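Local coordinates for fiber protein (Human adenovirus 21, PDB 3L88), which is the viral fibre, whose trimeric knob domain, the part in this chain, binds the receptor CD46 and so probably attaches the virus to host cells, at residues S156-S160 / S161-Y165. Numbering follows the deposited sequence.
Sequences SRTIS and SNVAY
Ser161 packs its CB against Ser160 C at 3.7 Å, although the side chain as a whole sets off away from the preceding residues. Ser161 and Asn162 occupy the two corners of a type I beta turn that runs from Ser160 to Val163. At Asn162 the backbone N-H is taken by a side chain: Asn162 N donates to Ser160 OG over 3.0 Å, with 162° at the hydrogen. Because chi1 of Ser160 is 150°, the hydroxyl stands roughly opposite its own backbone N and beside the carbonyl carbon, within reach of the N-H two residues on. With Ser160 OG accepting from the residue two positions on, the bond is that of an ST turn laid over the start of the beta turn. Val163 N then closes the beta turn on Ser160 O at 3.0 Å; the hydrogen bond is nearly straight (160° at the hydrogen), but the donor lies well above the carbonyl plane. The whole reversal belongs to the surface loop linking antiparallel strands 145-154 and 165-174 of the knob's beta-sandwich. Beyond its backbone bond, Val163 directs its side chain back at Thr158, whose OG1 sits 3.3 Å from Val163 CB, the two side chains passing antiparallel rather than meeting end-on. The same Thr158 OG1 receives a weak bond from Ser160 N, at 3.3 Å. Val163 also rests on Tyr75 of strand 67-76, as does Ile159. Ala164 and Tyr165 both pair with Phe76 on that strand, a classic beta bulge where strand 165-174 begins.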
# COMPACT_ATOMS: atom_id res chain seq x y z
N SER C 156 -10.54 15.39 -12.19
CA SER C 156 -11.60 16.12 -11.48
C SER C 156 -11.66 17.61 -11.81
O SER C 156 -12.74 18.15 -12.04
CB SER C 156 -11.48 15.92 -9.97
OG SER C 156 -12.38 16.78 -9.29
N ARG C 157 -10.51 18.28 -11.83
CA ARG C 157 -10.47 19.73 -11.97
C ARG C 157 -9.61 20.14 -13.16
O ARG C 157 -8.53 19.59 -13.38
CB ARG C 157 -9.90 20.36 -10.69
CG ARG C 157 -10.09 21.86 -10.58
CD ARG C 157 -11.53 22.20 -10.23
NE ARG C 157 -11.99 21.52 -9.02
CZ ARG C 157 -12.82 20.49 -9.00
NH1 ARG C 157 -13.31 20.00 -10.13
NH2 ARG C 157 -13.18 19.94 -7.84
N THR C 158 -10.08 21.12 -13.93
CA THR C 158 -9.22 21.81 -14.88
C THR C 158 -9.06 23.29 -14.53
O THR C 158 -9.83 23.85 -13.74
CB THR C 158 -9.73 21.68 -16.32
OG1 THR C 158 -8.78 22.27 -17.22
CG2 THR C 158 -11.07 22.39 -16.49
N ILE C 159 -8.03 23.92 -15.08
CA ILE C 159 -7.85 25.36 -14.95
C ILE C 159 -7.21 25.94 -16.21
O ILE C 159 -6.48 26.92 -16.15
CB ILE C 159 -6.98 25.74 -13.73
CG1 ILE C 159 -5.58 25.14 -13.86
CG2 ILE C 159 -7.65 25.32 -12.43
CD1 ILE C 159 -4.55 25.78 -12.95
N SER C 160 -7.49 25.31 -17.35
CA SER C 160 -6.91 25.75 -18.61
C SER C 160 -7.34 24.84 -19.76
O SER C 160 -7.48 23.63 -19.58
CB SER C 160 -5.38 25.80 -18.53
OG SER C 160 -4.80 25.55 -19.80
N SER C 161 -7.53 25.43 -20.93
CA SER C 161 -7.97 24.68 -22.10
C SER C 161 -6.96 23.60 -22.46
O SER C 161 -7.26 22.67 -23.21
CB SER C 161 -8.20 25.62 -23.28
OG SER C 161 -8.89 26.79 -22.87
N ASN C 162 -5.75 23.73 -21.92
CA ASN C 162 -4.66 22.82 -22.25
C ASN C 162 -4.56 21.62 -21.31
O ASN C 162 -3.85 20.66 -21.61
CB ASN C 162 -3.33 23.57 -22.30
CG ASN C 162 -2.93 23.95 -23.71
OD1 ASN C 162 -3.78 24.14 -24.58
ND2 ASN C 162 -1.63 24.05 -23.96
N VAL C 163 -5.27 21.68 -20.19
CA VAL C 163 -5.25 20.58 -19.24
C VAL C 163 -6.06 19.39 -19.74
O VAL C 163 -7.26 19.50 -20.00
CB VAL C 163 -5.76 21.00 -17.85
CG1 VAL C 163 -5.84 19.79 -16.93
CG2 VAL C 163 -4.85 22.05 -17.25
N ALA C 164 -5.40 18.25 -19.87
CA ALA C 164 -6.07 17.01 -20.23
C ALA C 164 -6.13 16.04 -19.05
O ALA C 164 -7.11 15.31 -18.88
CB ALA C 164 -5.38 16.37 -21.43
N TYR C 165 -5.09 16.05 -18.22
CA TYR C 165 -5.04 15.21 -17.02
C TYR C 165 -4.51 16.00 -15.84
O TYR C 165 -3.87 17.04 -16.01
CB TYR C 165 -4.17 13.99 -17.26
CG TYR C 165 -4.44 13.27 -18.56
CD1 TYR C 165 -5.40 12.27 -18.63
CD2 TYR C 165 -3.74 13.59 -19.71
CE1 TYR C 165 -5.66 11.62 -19.82
CE2 TYR C 165 -3.99 12.94 -20.91
CZ TYR C 165 -4.95 11.96 -20.96
OH TYR C 165 -5.20 11.31 -22.14